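Aac(6')-Ii (Enterococcus faecium, PDB 1N71) transfers an acetyl group from acetyl-coenzyme A to the 6'-amino group of aminoglycoside antibiotics and thereby confers resistance to them. Local coordinates at the interface of chains A and B. Numbering follows the deposited sequence. Chains: chain A/B, aac(6')-Ii.

Contact 1: the interface of chains A and B. Residues chain A 126, 159-161; chain B 105-106, 174.
A:Asn160 reaches across the subunit boundary to B:Thr174, with B:Ile105 and B:Thr106 alongside, and its side chain can be followed atom by atom. At the root, CB of A:Asn160 lies 3.4 Å from OG1 of B:Thr106 and 3.8 Å from CG2 of B:Ile105, the latter an apolar contact. CG points away from the carbonyl carbon and stays beside the backbone N (chi1 -46°), which directs the amide toward B:Thr174. At the tip, A:Asn160 ND2 donates a hydrogen bond to the hydroxyl OG1 of B:Thr174 at 3.0 Å. The acceptor lies close to the amide plane, the two side chains meet at about a right angle, and the bond is moderately bent (144° at the hydrogen). B:Thr174 OG1 is also paired with the phenol OH of A:Tyr126 at 3.1 Å, donor undecided. The case illustrates how one threonine hydroxyl can be shared by two groups of the partner chain. A:Pro159 CG rests on one face of the tyrosine ring, offset toward the rim, and probably helps to hold it. A further link uses the backbone: B:Thr106 OG1 donates to the carbonyl oxygen O of A:Pro159 at 2.8 Å, tilted 23° from the carbonyl plane.

Contact 2: the interface of chains A and B. Residues chain A 112, 158, 161-162, 168, 170; chain B 66, 108.
This is a patch of a two-fold homodimer interface, mixing aromatic and polar contacts, in which B:Tyr66 is inserted into a recess of chain A and helps to join the two subunits of the deposited assembly. Its ring has CB of A:Ala161 above the centre of one face, 4.0 Å from the plane. A:Leu158 CD2 comes from the same face, beyond the ring edge, 3.4 Å from CE1 of B:Tyr66. Around the rim, A:Asp112 OD2 and A:Asn162 OD1 approach the CD2 and CE2 side. The phenol OH of B:Tyr66 donates a short hydrogen bond, 2.5 Å, to OD2 of A:Asp168, reaching it on its anti side and 23° out of the carboxylate plane. A:Asn162 ND2 donates to A:Asp112 OD2 at 2.8 Å, which probably steadies these two ring-touching groups. A:Leu158, with CG opposite its backbone N (chi1 -179°), divides its branches: CD2 also lies over the face of B:Tyr108, 3.8 Å from the ring centroid, while CD1 touches CB of B:Tyr108 at 3.5 Å. A:Trp170 CH2 lies 3.9 Å from CD2 of B:Tyr108. In the fold, the recess combines strand ends 106-112 and 153-158, the following loop and the start of strand 168-174; B:Tyr66 closes strand 55-66.

Contact 3: the interface of chains A and B. Residues chain A 123-124, 160, 164-165; chain B 105, 174, 178.
Two torsion choices bring B:Arg178 to A:Asp165: the arginine sends CG opposite its backbone N (chi1 -169°) and runs extended from CG to NE, while the aspartate turns CG away from its carbonyl carbon (chi1 -54°). B:Arg178 is poorly ordered, so the details of the resulting salt bridge deserve caution. As modelled, B:Arg178 NH2 donates to the syn lone pairs of both carboxylate oxygens of A:Asp165, OD2 at 2.6 Å and OD1 at 2.8 Å. The OD1 partner lies nearly in the guanidinium plane and its bond is fairly straight (161° at the hydrogen), whereas OD2 is tilted from that plane and its bond is more bent. The B:Arg178 side chain runs antiparallel to that of A:Trp164, its CG 4.0 Å from CZ3 of A:Trp164, and the guanidinium stands nearly perpendicular to the ring. The carboxylate of A:Asp124 lies nearby without touching and may add favourable charge. On the indole, CG2 of B:Ile105 sits over the six-membered ring of A:Trp164, 4.0 Å from its centroid, and CG2 of B:Thr174 meets CH2 of A:Trp164 at 3.5 Å. A:Asn160 serves as a brace: its OD1 accepts the backbone N of A:Asp165 at 2.9 Å on an in-plane lone pair, fixing the amide whose other end reaches B:Thr174. In the fold, the loop between strands 153-158 and 168-174 of chain A receives three pieces of chain B: B:Ile105 just before strand 106-112, B:Thr174 ending strand 168-174, and the C-terminal tail beyond.

Contact 4: the interface of chains A and B. Residues chain A 105-106, 174, 178; chain B 126, 159-160, 164.
Here the two-fold homodimer interface combines a hydrophobic lock with a water-bridged polar cluster, linking the end of strand 168-174 in chain A to the loop after strand 153-158 in chain B. B:Trp164 supplies the lock. CG2 of A:Ile105 lies over the face of its six-membered ring, 3.8 Å from the centroid and displaced toward the rim. At the far end of the indole, B:Trp164 CH2 meets CG2 of A:Thr174 at 3.3 Å. The backbone CA of A:Arg178 lies 3.6 Å from CH2 of B:Trp164, and the stem follows, A:Arg178 CB 3.8 Å from CZ3 of B:Trp164. B:Asn160 donates from ND2 to OG1 of A:Thr174 at 2.9 Å, the hydroxyl lying close to the amide plane. Next to this bond the symmetry is imperfect. A:Thr106 turns its hydroxyl opposite the backbone N (chi1 179°), bringing methyl CG2 toward the backbone carbonyls of B:Pro159 and B:Asn160. It is a useful example of solvent substitution: one water takes the place of the twin's direct threonine-to-carbonyl and tyrosine-to-threonine bonds. That water bridges A:Thr106 OG1 at 2.7 Å and A:Thr174 OG1 to the phenol OH of B:Tyr126 and the carbonyl O of B:Pro159, the last at 2.8 Å.

Contact 1: the interface of chains A and B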
loop_
_atom_site.group_PDB
_atom_site.type_symbol
_atom_site.label_atom_id
_atom_site.label_comp_id
_atom_site.label_asym_id
_atom_site.label_seq_id
_atom_site.Cartn_x
_atom_site.Cartn_y
_atom_site.Cartn_z
ATOM N N TYR A 126 -18.330 3.284 -2.087
ATOM C CA TYR A 126 -18.574 2.205 -3.037
ATOM C C TYR A 126 -19.610 2.668 -4.061
ATOM O O TYR A 126 -19.771 2.057 -5.124
ATOM C CB TYR A 126 -19.059 0.944 -2.311
ATOM C CG TYR A 126 -17.958 0.256 -1.531
ATOM C CD1 TYR A 126 -16.897 -0.369 -2.192
ATOM C CD2 TYR A 126 -17.943 0.275 -0.136
ATOM C CE1 TYR A 126 -15.849 -0.956 -1.486
ATOM C CE2 TYR A 126 -16.895 -0.311 0.583
ATOM C CZ TYR A 126 -15.850 -0.924 -0.102
ATOM O OH TYR A 126 -14.808 -1.501 0.596
ATOM N N PRO A 159 -12.130 2.718 0.825
ATOM C CA PRO A 159 -13.326 2.984 1.632
ATOM C C PRO A 159 -13.276 2.470 3.072
ATOM O O PRO A 159 -12.886 1.330 3.327
ATOM C CB PRO A 159 -14.445 2.320 0.822
ATOM C CG PRO A 159 -13.930 2.395 -0.600
ATOM C CD PRO A 159 -12.480 1.993 -0.409
ATOM N N ASN A 160 -13.666 3.334 4.007
ATOM C CA ASN A 160 -13.721 2.987 5.426
ATOM C C ASN A 160 -12.416 2.462 6.025
ATOM O O ASN A 160 -12.439 1.720 7.005
ATOM C CB ASN A 160 -14.820 1.946 5.636
ATOM C CG ASN A 160 -16.103 2.308 4.917
ATOM O OD1 ASN A 160 -16.658 3.384 5.126
ATOM N ND2 ASN A 160 -16.584 1.407 4.065
ATOM N N ALA A 161 -11.286 2.861 5.451
ATOM C CA ALA A 161 -9.983 2.390 5.913
ATOM C C ALA A 161 -9.710 2.588 7.401
ATOM O O ALA A 161 -9.300 1.657 8.097
ATOM C CB ALA A 161 -8.874 3.059 5.096
ATOM N N ILE B 105 -12.991 -3.668 9.351
ATOM C CA ILE B 105 -14.143 -3.127 8.654
ATOM C C ILE B 105 -13.945 -3.343 7.156
ATOM O O ILE B 105 -14.866 -3.767 6.448
ATOM C CB ILE B 105 -14.302 -1.617 8.931
ATOM C CG1 ILE B 105 -14.675 -1.397 10.400
ATOM C CG2 ILE B 105 -15.362 -1.017 8.012
ATOM C CD1 ILE B 105 -14.828 0.066 10.774
ATOM N N THR B 106 -12.726 -3.073 6.690
ATOM C CA THR B 106 -12.384 -3.198 5.280
ATOM C C THR B 106 -11.132 -4.033 5.032
ATOM O O THR B 106 -10.158 -3.949 5.779
ATOM C CB THR B 106 -12.143 -1.801 4.651
ATOM O OG1 THR B 106 -13.324 -1.002 4.792
ATOM C CG2 THR B 106 -11.798 -1.922 3.172
ATOM N N THR B 174 -15.898 -4.180 2.160
ATOM C CA THR B 174 -16.226 -3.876 3.544
ATOM C C THR B 174 -16.922 -5.157 3.975
ATOM O O THR B 174 -17.891 -5.594 3.351
ATOM C CB THR B 174 -17.128 -2.639 3.644
ATOM O OG1 THR B 174 -16.343 -1.480 3.324
ATOM C CG2 THR B 174 -17.690 -2.486 5.055
#

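Contact 2: the interface of chains A and B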
loop_
_atom_site.group_PDB
_atom_site.type_symbol
_atom_site.label_atom_id
_atom_site.label_comp_id
_atom_site.label_asym_id
_atom_site.label_seq_id
_atom_site.Cartn_x
_atom_site.Cartn_y
_atom_site.Cartn_z
ATOM N N ASP A 112 -4.813 10.060 4.236
ATOM C CA ASP A 112 -6.103 9.778 4.849
ATOM C C ASP A 112 -6.956 11.010 5.121
ATOM O O ASP A 112 -6.453 12.125 5.205
ATOM C CB ASP A 112 -5.889 8.993 6.146
ATOM C CG ASP A 112 -5.025 7.755 5.941
ATOM O OD1 ASP A 112 -3.785 7.899 5.803
ATOM O OD2 ASP A 112 -5.583 6.637 5.905
ATOM N N LEU A 158 -9.554 4.001 -0.524
ATOM C CA LEU A 158 -9.750 2.815 0.294
ATOM C C LEU A 158 -10.921 3.134 1.216
ATOM O O LEU A 158 -10.753 3.749 2.270
ATOM C CB LEU A 158 -8.494 2.520 1.108
ATOM C CG LEU A 158 -8.557 1.281 2.003
ATOM C CD1 LEU A 158 -9.161 0.106 1.239
ATOM C CD2 LEU A 158 -7.155 0.958 2.496
ATOM N N ALA A 161 -11.286 2.861 5.451
ATOM C CA ALA A 161 -9.983 2.390 5.913
ATOM C C ALA A 161 -9.710 2.588 7.401
ATOM O O ALA A 161 -9.300 1.657 8.097
ATOM C CB ALA A 161 -8.874 3.059 5.096
ATOM N N ASN A 162 -9.936 3.809 7.872
ATOM C CA ASN A 162 -9.684 4.179 9.259
ATOM C C ASN A 162 -10.968 4.195 10.079
ATOM O O ASN A 162 -11.022 4.802 11.145
ATOM C CB ASN A 162 -9.051 5.570 9.286
ATOM C CG ASN A 162 -7.844 5.675 8.376
ATOM O OD1 ASN A 162 -6.744 5.264 8.740
ATOM N ND2 ASN A 162 -8.048 6.209 7.173
ATOM N N ASP A 168 -8.795 6.312 2.915
ATOM C CA ASP A 168 -7.422 6.670 2.625
ATOM C C ASP A 168 -7.549 7.047 1.154
ATOM O O ASP A 168 -8.325 6.433 0.418
ATOM C CB ASP A 168 -6.463 5.483 2.794
ATOM C CG ASP A 168 -4.992 5.912 2.754
ATOM O OD1 ASP A 168 -4.720 7.120 2.916
ATOM O OD2 ASP A 168 -4.107 5.046 2.574
ATOM N N TRP A 170 -5.521 7.423 -2.344
ATOM C CA TRP A 170 -4.283 7.052 -3.031
ATOM C C TRP A 170 -3.981 7.998 -4.187
ATOM O O TRP A 170 -4.816 8.204 -5.063
ATOM C CB TRP A 170 -4.374 5.624 -3.582
ATOM C CG TRP A 170 -4.148 4.540 -2.579
ATOM C CD1 TRP A 170 -3.054 4.380 -1.771
ATOM C CD2 TRP A 170 -5.000 3.415 -2.327
ATOM N NE1 TRP A 170 -3.171 3.221 -1.039
ATOM C CE2 TRP A 170 -4.356 2.610 -1.361
ATOM C CE3 TRP A 170 -6.244 3.007 -2.828
ATOM C CZ2 TRP A 170 -4.914 1.419 -0.883
ATOM C CZ3 TRP A 170 -6.800 1.820 -2.355
ATOM C CH2 TRP A 170 -6.132 1.041 -1.390
ATOM N N TYR B 66 -4.330 -0.155 8.894
ATOM C CA TYR B 66 -4.928 1.085 9.374
ATOM C C TYR B 66 -5.585 0.739 10.695
ATOM O O TYR B 66 -6.717 0.262 10.713
ATOM C CB TYR B 66 -5.975 1.605 8.387
ATOM C CG TYR B 66 -5.427 1.878 7.009
ATOM C CD1 TYR B 66 -5.245 0.840 6.091
ATOM C CD2 TYR B 66 -5.068 3.171 6.627
ATOM C CE1 TYR B 66 -4.723 1.082 4.829
ATOM C CE2 TYR B 66 -4.543 3.426 5.361
ATOM C CZ TYR B 66 -4.376 2.373 4.469
ATOM O OH TYR B 66 -3.872 2.616 3.215
ATOM N N TYR B 108 -8.471 -4.907 1.878
ATOM C CA TYR B 108 -8.097 -4.492 0.531
ATOM C C TYR B 108 -6.895 -5.305 0.082
ATOM O O TYR B 108 -6.260 -5.985 0.886
ATOM C CB TYR B 108 -7.756 -3.003 0.474
ATOM C CG TYR B 108 -6.481 -2.641 1.196
ATOM C CD1 TYR B 108 -6.422 -2.658 2.587
ATOM C CD2 TYR B 108 -5.325 -2.303 0.487
ATOM C CE1 TYR B 108 -5.249 -2.349 3.265
ATOM C CE2 TYR B 108 -4.139 -1.994 1.157
ATOM C CZ TYR B 108 -4.114 -2.020 2.547
ATOM O OH TYR B 108 -2.961 -1.726 3.231
#

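Contact 3: the interface of chains A and B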
loop_
_atom_site.group_PDB
_atom_site.type_symbol
_atom_site.label_atom_id
_atom_site.label_comp_id
_atom_site.label_asym_id
_atom_site.label_seq_id
_atom_site.Cartn_x
_atom_site.Cartn_y
_atom_site.Cartn_z
ATOM N N THR A 123 -19.219 9.693 3.307
ATOM C CA THR A 123 -20.014 9.281 2.157
ATOM C C THR A 123 -19.646 7.842 1.835
ATOM O O THR A 123 -18.525 7.413 2.101
ATOM C CB THR A 123 -19.728 10.152 0.922
ATOM O OG1 THR A 123 -20.562 9.721 -0.164
ATOM C CG2 THR A 123 -18.257 10.031 0.507
ATOM N N ASP A 124 -20.588 7.087 1.278
ATOM C CA ASP A 124 -20.310 5.695 0.930
ATOM C C ASP A 124 -19.497 5.696 -0.357
ATOM O O ASP A 124 -20.033 5.959 -1.437
ATOM C CB ASP A 124 -21.607 4.913 0.709
ATOM C CG ASP A 124 -21.366 3.420 0.584
ATOM O OD1 ASP A 124 -20.251 3.036 0.175
ATOM O OD2 ASP A 124 -22.289 2.632 0.885
ATOM N N ASN A 160 -13.666 3.334 4.007
ATOM C CA ASN A 160 -13.721 2.987 5.426
ATOM C C ASN A 160 -12.416 2.462 6.025
ATOM O O ASN A 160 -12.439 1.720 7.005
ATOM C CB ASN A 160 -14.820 1.946 5.636
ATOM C CG ASN A 160 -16.103 2.308 4.917
ATOM O OD1 ASN A 160 -16.658 3.384 5.126
ATOM N ND2 ASN A 160 -16.584 1.407 4.065
ATOM N N TRP A 164 -15.605 3.846 9.629
ATOM C CA TRP A 164 -16.652 4.243 8.697
ATOM C C TRP A 164 -16.481 5.653 8.136
ATOM O O TRP A 164 -16.329 6.619 8.877
ATOM C CB TRP A 164 -18.027 4.107 9.352
ATOM C CG TRP A 164 -18.365 2.687 9.683
ATOM C CD1 TRP A 164 -18.373 2.107 10.919
ATOM C CD2 TRP A 164 -18.714 1.656 8.752
ATOM N NE1 TRP A 164 -18.706 0.774 10.815
ATOM C CE2 TRP A 164 -18.919 0.473 9.495
ATOM C CE3 TRP A 164 -18.870 1.616 7.360
ATOM C CZ2 TRP A 164 -19.275 -0.737 8.892
ATOM C CZ3 TRP A 164 -19.226 0.409 6.761
ATOM C CH2 TRP A 164 -19.423 -0.749 7.529
ATOM N N ASP A 165 -16.502 5.737 6.808
ATOM C CA ASP A 165 -16.382 6.985 6.066
ATOM C C ASP A 165 -15.160 7.844 6.371
ATOM O O ASP A 165 -15.222 9.072 6.313
ATOM C CB ASP A 165 -17.667 7.800 6.221
ATOM C CG ASP A 165 -18.901 7.005 5.830
ATOM O OD1 ASP A 165 -18.799 6.143 4.925
ATOM O OD2 ASP A 165 -19.974 7.242 6.419
ATOM N N ILE B 105 -12.991 -3.668 9.351
ATOM C CA ILE B 105 -14.143 -3.127 8.654
ATOM C C ILE B 105 -13.945 -3.343 7.156
ATOM O O ILE B 105 -14.866 -3.767 6.448
ATOM C CB ILE B 105 -14.302 -1.617 8.931
ATOM C CG1 ILE B 105 -14.675 -1.397 10.400
ATOM C CG2 ILE B 105 -15.362 -1.017 8.012
ATOM C CD1 ILE B 105 -14.828 0.066 10.774
ATOM N N THR B 174 -15.898 -4.180 2.160
ATOM C CA THR B 174 -16.226 -3.876 3.544
ATOM C C THR B 174 -16.922 -5.157 3.975
ATOM O O THR B 174 -17.891 -5.594 3.351
ATOM C CB THR B 174 -17.128 -2.639 3.644
ATOM O OG1 THR B 174 -16.343 -1.480 3.324
ATOM C CG2 THR B 174 -17.690 -2.486 5.055
ATOM N N ARG B 178 -23.221 -2.077 7.300
ATOM C CA ARG B 178 -23.090 -0.657 7.603
ATOM C C ARG B 178 -24.120 -0.295 8.673
ATOM O O ARG B 178 -25.318 -0.513 8.488
ATOM C CB ARG B 178 -23.336 0.162 6.333
ATOM C CG ARG B 178 -22.990 1.636 6.435
ATOM C CD ARG B 178 -23.224 2.316 5.093
ATOM N NE ARG B 178 -22.908 3.740 5.121
ATOM C CZ ARG B 178 -21.677 4.238 5.162
ATOM N NH1 ARG B 178 -20.628 3.430 5.176
ATOM N NH2 ARG B 178 -21.498 5.550 5.187
#

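Contact 4: the interface of chains A and B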
loop_
_atom_site.group_PDB
_atom_site.type_symbol
_atom_site.label_atom_id
_atom_site.label_comp_id
_atom_site.label_asym_id
_atom_site.label_seq_id
_atom_site.Cartn_x
_atom_site.Cartn_y
_atom_site.Cartn_z
ATOM N N ILE A 105 10.082 4.778 -11.578
ATOM C CA ILE A 105 9.138 5.257 -12.582
ATOM C C ILE A 105 7.995 6.052 -11.957
ATOM O O ILE A 105 7.589 7.097 -12.465
ATOM C CB ILE A 105 8.480 4.074 -13.331
ATOM C CG1 ILE A 105 9.548 3.175 -13.954
ATOM C CG2 ILE A 105 7.519 4.598 -14.377
ATOM C CD1 ILE A 105 8.972 1.992 -14.700
ATOM N N THR A 106 7.464 5.539 -10.859
ATOM C CA THR A 106 6.341 6.197 -10.215
ATOM C C THR A 106 6.442 6.228 -8.701
ATOM O O THR A 106 7.039 5.354 -8.074
ATOM C CB THR A 106 5.017 5.504 -10.579
ATOM O OG1 THR A 106 3.930 6.164 -9.914
ATOM C CG2 THR A 106 5.039 4.060 -10.129
ATOM N N THR A 174 3.879 9.668 -12.235
ATOM C CA THR A 174 4.948 8.982 -12.940
ATOM C C THR A 174 5.938 10.130 -13.120
ATOM O O THR A 174 5.604 11.171 -13.686
ATOM C CB THR A 174 4.440 8.402 -14.262
ATOM O OG1 THR A 174 3.702 7.201 -13.979
ATOM C CG2 THR A 174 5.589 8.083 -15.193
ATOM N N ARG A 178 7.652 9.176 -20.635
ATOM C CA ARG A 178 7.171 7.884 -21.070
ATOM C C ARG A 178 7.846 7.488 -22.399
ATOM O O ARG A 178 8.042 8.318 -23.280
ATOM C CB ARG A 178 5.652 7.978 -21.212
ATOM C CG ARG A 178 4.949 6.737 -21.649
ATOM C CD ARG A 178 3.463 7.018 -21.853
ATOM N NE ARG A 178 2.853 5.871 -22.501
ATOM C CZ ARG A 178 2.541 4.745 -21.872
ATOM N NH1 ARG A 178 2.762 4.626 -20.569
ATOM N NH2 ARG A 178 2.065 3.720 -22.562
ATOM N N TYR B 126 -2.822 6.652 -17.577
ATOM C CA TYR B 126 -3.075 8.035 -17.193
ATOM C C TYR B 126 -4.026 8.707 -18.177
ATOM O O TYR B 126 -4.522 9.806 -17.927
ATOM C CB TYR B 126 -1.759 8.811 -17.071
ATOM C CG TYR B 126 -1.155 8.665 -15.691
ATOM C CD1 TYR B 126 -1.807 9.191 -14.580
ATOM C CD2 TYR B 126 0.030 7.952 -15.487
ATOM C CE1 TYR B 126 -1.308 9.010 -13.295
ATOM C CE2 TYR B 126 0.542 7.763 -14.201
ATOM C CZ TYR B 126 -0.139 8.296 -13.110
ATOM O OH TYR B 126 0.331 8.111 -11.832
ATOM N N PRO B 159 -0.744 3.138 -11.922
ATOM C CA PRO B 159 -0.129 3.041 -13.249
ATOM C C PRO B 159 1.387 2.876 -13.196
ATOM O O PRO B 159 2.063 3.534 -12.402
ATOM C CB PRO B 159 -0.525 4.360 -13.913
ATOM C CG PRO B 159 -1.829 4.713 -13.233
ATOM C CD PRO B 159 -1.519 4.388 -11.794
ATOM N N ASN B 160 1.901 1.999 -14.052
ATOM C CA ASN B 160 3.335 1.743 -14.169
ATOM C C ASN B 160 4.042 1.283 -12.900
ATOM O O ASN B 160 5.261 1.441 -12.787
ATOM C CB ASN B 160 4.038 3.002 -14.687
ATOM C CG ASN B 160 3.308 3.643 -15.850
ATOM O OD1 ASN B 160 2.996 2.987 -16.844
ATOM N ND2 ASN B 160 3.031 4.937 -15.732
ATOM N N TRP B 164 6.678 0.208 -16.931
ATOM C CA TRP B 164 5.703 0.844 -17.811
ATOM C C TRP B 164 4.565 -0.072 -18.250
ATOM O O TRP B 164 4.785 -1.185 -18.733
ATOM C CB TRP B 164 6.390 1.437 -19.042
ATOM C CG TRP B 164 7.356 2.522 -18.700
ATOM C CD1 TRP B 164 8.709 2.409 -18.583
ATOM C CD2 TRP B 164 7.036 3.882 -18.391
ATOM N NE1 TRP B 164 9.255 3.617 -18.221
ATOM C CE2 TRP B 164 8.251 4.540 -18.097
ATOM C CE3 TRP B 164 5.837 4.611 -18.331
ATOM C CZ2 TRP B 164 8.304 5.899 -17.752
ATOM C CZ3 TRP B 164 5.886 5.958 -17.989
ATOM C CH2 TRP B 164 7.117 6.590 -17.704
HETATM O O HOH W 1 1.861 6.165 -11.612
#

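Contacts 1, 2 and 3 form one continuous half of the interface: the C-alpha centres of contacts 1 and 3 are about 5 Å apart, those of contacts 1 and 2 about 7 Å. Contacts 1 and 3 share A:Asn160, B:Ile105 and B:Thr174; contacts 1 and 2 share A:Ala161. Contact 4, its centre about 27 Å from that of contact 1 and 30 Å from that of contact 3, is largely the counterpart of contacts 1 and 3 with the chains exchanged. The loop between strands 153-158 and 168-174 thus serves both halves, so the same few elements join the subunits twice, with local differences in threonine rotamer and hydration.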